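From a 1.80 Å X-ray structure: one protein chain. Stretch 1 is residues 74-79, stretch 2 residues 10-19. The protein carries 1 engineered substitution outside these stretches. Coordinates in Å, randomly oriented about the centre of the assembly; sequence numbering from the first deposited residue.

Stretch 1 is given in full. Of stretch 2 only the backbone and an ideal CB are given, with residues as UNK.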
# COMPACT_ATOMS: atom_id res chain seq x y z
N PHE A 74 -0.95 -5.94 -5.00
CA PHE A 74 0.08 -6.54 -4.16
C PHE A 74 0.57 -5.51 -3.16
O PHE A 74 1.25 -4.55 -3.52
CB PHE A 74 1.23 -7.03 -5.05
CG PHE A 74 2.34 -7.71 -4.30
CD1 PHE A 74 2.09 -8.82 -3.51
CD2 PHE A 74 3.64 -7.25 -4.42
CE1 PHE A 74 3.12 -9.45 -2.83
CE2 PHE A 74 4.67 -7.88 -3.73
CZ PHE A 74 4.41 -8.98 -2.94
N VAL A 75 0.20 -5.68 -1.90
CA VAL A 75 0.62 -4.73 -0.87
C VAL A 75 2.08 -5.00 -0.50
O VAL A 75 2.39 -6.08 -0.02
CB VAL A 75 -0.24 -4.85 0.39
CG1 VAL A 75 0.26 -3.88 1.47
CG2 VAL A 75 -1.71 -4.56 0.04
N ILE A 76 2.96 -4.04 -0.74
CA ILE A 76 4.40 -4.27 -0.48
C ILE A 76 4.95 -3.62 0.78
O ILE A 76 5.97 -4.06 1.32
CB ILE A 76 5.24 -3.79 -1.65
CG1 ILE A 76 4.98 -2.32 -1.88
CG2 ILE A 76 4.89 -4.53 -2.90
CD1 ILE A 76 5.54 -1.85 -3.16
N SER A 77 4.29 -2.57 1.26
CA SER A 77 4.83 -1.81 2.37
C SER A 77 3.73 -1.04 3.10
O SER A 77 2.92 -0.35 2.48
CB SER A 77 5.90 -0.83 1.87
OG SER A 77 6.53 -0.17 2.96
N VAL A 78 3.70 -1.17 4.43
CA VAL A 78 2.85 -0.29 5.24
C VAL A 78 3.62 0.23 6.45
O VAL A 78 4.17 -0.55 7.24
CB VAL A 78 1.46 -0.92 5.58
CG1 VAL A 78 1.32 -2.31 5.03
CG2 VAL A 78 1.17 -0.87 7.08
N GLY A 79 3.69 1.55 6.56
CA GLY A 79 4.49 2.20 7.58
C GLY A 79 4.47 3.71 7.48
O GLY A 79 3.57 4.28 6.87
N UNK A 10 6.25 -9.50 4.69
CA UNK A 10 6.65 -8.45 5.62
C UNK A 10 5.59 -7.38 5.75
O UNK A 10 5.38 -6.82 6.83
CB UNK A 10 7.97 -7.82 5.17
N UNK A 11 4.89 -7.09 4.65
CA UNK A 11 3.82 -6.10 4.68
C UNK A 11 2.62 -6.59 5.48
O UNK A 11 1.95 -5.79 6.14
CB UNK A 11 3.39 -5.75 3.26
N UNK A 12 2.36 -7.89 5.46
CA UNK A 12 1.22 -8.40 6.22
C UNK A 12 1.49 -8.32 7.72
O UNK A 12 0.60 -8.05 8.52
CB UNK A 12 0.91 -9.84 5.82
N UNK A 13 2.74 -8.56 8.10
CA UNK A 13 3.11 -8.40 9.50
C UNK A 13 2.96 -6.95 9.97
O UNK A 13 2.43 -6.70 11.05
CB UNK A 13 4.55 -8.87 9.72
N UNK A 14 3.41 -6.01 9.14
CA UNK A 14 3.21 -4.59 9.40
C UNK A 14 1.73 -4.28 9.59
O UNK A 14 1.34 -3.56 10.52
CB UNK A 14 3.79 -3.75 8.26
N UNK A 15 0.90 -4.83 8.71
CA UNK A 15 -0.54 -4.64 8.77
C UNK A 15 -1.12 -5.08 10.12
O UNK A 15 -1.92 -4.36 10.72
CB UNK A 15 -1.21 -5.41 7.63
N UNK A 16 -0.72 -6.25 10.60
CA UNK A 16 -1.30 -6.75 11.84
C UNK A 16 -0.75 -6.03 13.08
O UNK A 16 -1.42 -5.98 14.12
CB UNK A 16 -1.04 -8.25 11.96
N UNK A 17 0.44 -5.45 12.97
CA UNK A 17 1.02 -4.68 14.09
C UNK A 17 0.42 -3.28 14.21
O UNK A 17 0.48 -2.66 15.27
CB UNK A 17 2.54 -4.57 13.92
N UNK A 18 -0.16 -2.79 13.12
CA UNK A 18 -0.81 -1.49 13.08
C UNK A 18 -1.79 -1.29 14.25
O UNK A 18 -2.43 -2.23 14.70
CB UNK A 18 -1.55 -1.32 11.75
N UNK A 19 -1.92 -0.05 14.72
CA UNK A 19 -2.96 0.27 15.68
C UNK A 19 -4.34 0.08 15.06
O UNK A 19 -4.49 0.12 13.84
CB UNK A 19 -2.80 1.70 16.19

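The helix of stretch 2 crosses the strand 74-78 at 52°, with an axial closest approach of 7.0 Å. Positions 11, 14 and 18 direct CB toward stretch 1, while 12 points away.

Position 10 is helical, with its CA-to-CB bond sideways to the strand and no atom of stretch 1 within 5.5 Å of the ideal CB. Stretch 1 sets no demand here, and a long polar chain would suit as well as a short one. The residue is R10, whose NE and NH2 are hydrogen-bonded just outside the two stretches.

Position 11 has the closest CA pair of the contact, its CA lying 5.0 Å from the CA of S77. Its CB points toward the strand, the ideal CB lying 3.4 Å from V75 O and 3.6 Å from I76 C. With the CB already against the strand backbone, a small residue is favoured: alanine first, then serine; glycine would fit, but at a cost to the helix. It is A11, whose CB lies 3.5 Å from V75 O and packs 4.1 Å from V75 CG1 and 4.3 Å from V78 CG1. Its carbonyl keeps its helical role, A11 O accepting from the backbone N of position 15 at 2.9 Å.

Positions 12 and 13 offer no contact, 12 pointing away and 13 being out of reach; many helix-compatible residues would fit. They are L12 and K13.

Position 14 again points toward the strand. Its ideal CB is 3.4 Å from V78 O, and just before it in the chain lie the backbone N of V78, a donor, and the hydroxyl of S77. A chain of moderate length ending in an acceptor would suit, so glutamate or glutamine are the natural candidates, while an apolar chain could cover V78 but would leave that N without this partner. The residue is E14. With chi1 m and chi2 t, its carboxylate reaches the strand, and V78 N donates to E14 OE1 at 3.0 Å and a nearly linear 174°. The second oxygen extends the link through water 1, which donates to both E14 OE2 and S77 OG, each at 2.7 Å.

At position 15 the CB points sideways, 4.8 Å from V78 CG1 when ideal. A larger apolar or aromatic chain could flank the valine; a small one would be tolerated but add little contact. W15 is found, with chi1 t; its ring comes nearest at W15 CE3, 4.5 Å from V78 CG1, making this a peripheral contact.

Positions 16 and 17 are out of reach of stretch 1 and close the helix; polar residues are easily accommodated. R16 and K17 occupy them.

Position 18 leaves helical phi/psi (-50/147), yet its CB points toward stretch 1, with V78 CG2 5.4 Å from the ideal CB. That gap calls for a branched or extended apolar chain, such as leucine, isoleucine or methionine. L18 bridges it, L18 CD1 lying 3.9 Å from V78 CG2.

Position 19, at an N-cap and out of reach, has room for a CB and phi/psi of -63/157 that does not require glycine; serine, aspartate or asparagine would also suit. It is G19.

Stretch 2 10-19: RALKEWRKLG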
# COMPACT_ATOMS: atom_id res chain seq x y z
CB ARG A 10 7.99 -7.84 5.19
CG ARG A 10 9.11 -8.86 5.14
CD ARG A 10 10.21 -8.43 4.20
NE ARG A 10 9.79 -8.45 2.80
CZ ARG A 10 10.63 -8.52 1.77
NH1 ARG A 10 11.94 -8.58 1.98
NH2 ARG A 10 10.16 -8.52 0.53
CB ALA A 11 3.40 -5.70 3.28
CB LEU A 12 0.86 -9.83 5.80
CG LEU A 12 -0.40 -10.40 6.46
CD1 LEU A 12 -1.62 -9.54 6.14
CD2 LEU A 12 -0.64 -11.84 6.04
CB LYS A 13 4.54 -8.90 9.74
CG LYS A 13 4.70 -10.40 9.55
CD LYS A 13 6.17 -10.81 9.60
CE LYS A 13 6.34 -12.29 9.28
NZ LYS A 13 7.77 -12.63 9.06
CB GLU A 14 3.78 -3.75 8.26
CG GLU A 14 5.32 -3.76 8.22
CD GLU A 14 5.89 -3.19 6.94
OE1 GLU A 14 5.24 -3.32 5.89
OE2 GLU A 14 7.00 -2.62 7.00
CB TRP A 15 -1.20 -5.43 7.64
CG TRP A 15 -2.68 -5.25 7.53
CD1 TRP A 15 -3.65 -6.14 7.94
CD2 TRP A 15 -3.38 -4.14 6.95
NE1 TRP A 15 -4.89 -5.64 7.64
CE2 TRP A 15 -4.76 -4.42 7.05
CE3 TRP A 15 -2.97 -2.93 6.37
CZ2 TRP A 15 -5.73 -3.53 6.57
CZ3 TRP A 15 -3.93 -2.06 5.91
CH2 TRP A 15 -5.29 -2.37 6.01
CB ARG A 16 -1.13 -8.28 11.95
CG ARG A 16 -1.39 -9.02 10.64
CD ARG A 16 -2.70 -9.82 10.61
NE ARG A 16 -3.88 -8.97 10.57
CZ ARG A 16 -4.91 -9.11 9.73
NH1 ARG A 16 -4.93 -10.08 8.84
NH2 ARG A 16 -5.92 -8.27 9.80
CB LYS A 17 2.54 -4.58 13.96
CG LYS A 17 3.28 -5.85 14.35
CD LYS A 17 4.73 -5.56 14.67
CE LYS A 17 5.44 -6.80 15.19
NZ LYS A 17 6.82 -6.50 15.68
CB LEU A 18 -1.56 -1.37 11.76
CG LEU A 18 -1.40 -0.19 10.80
CD1 LEU A 18 0.04 0.24 10.65
CD2 LEU A 18 -1.99 -0.59 9.45
O HOH W 1 7.19 -0.38 5.57
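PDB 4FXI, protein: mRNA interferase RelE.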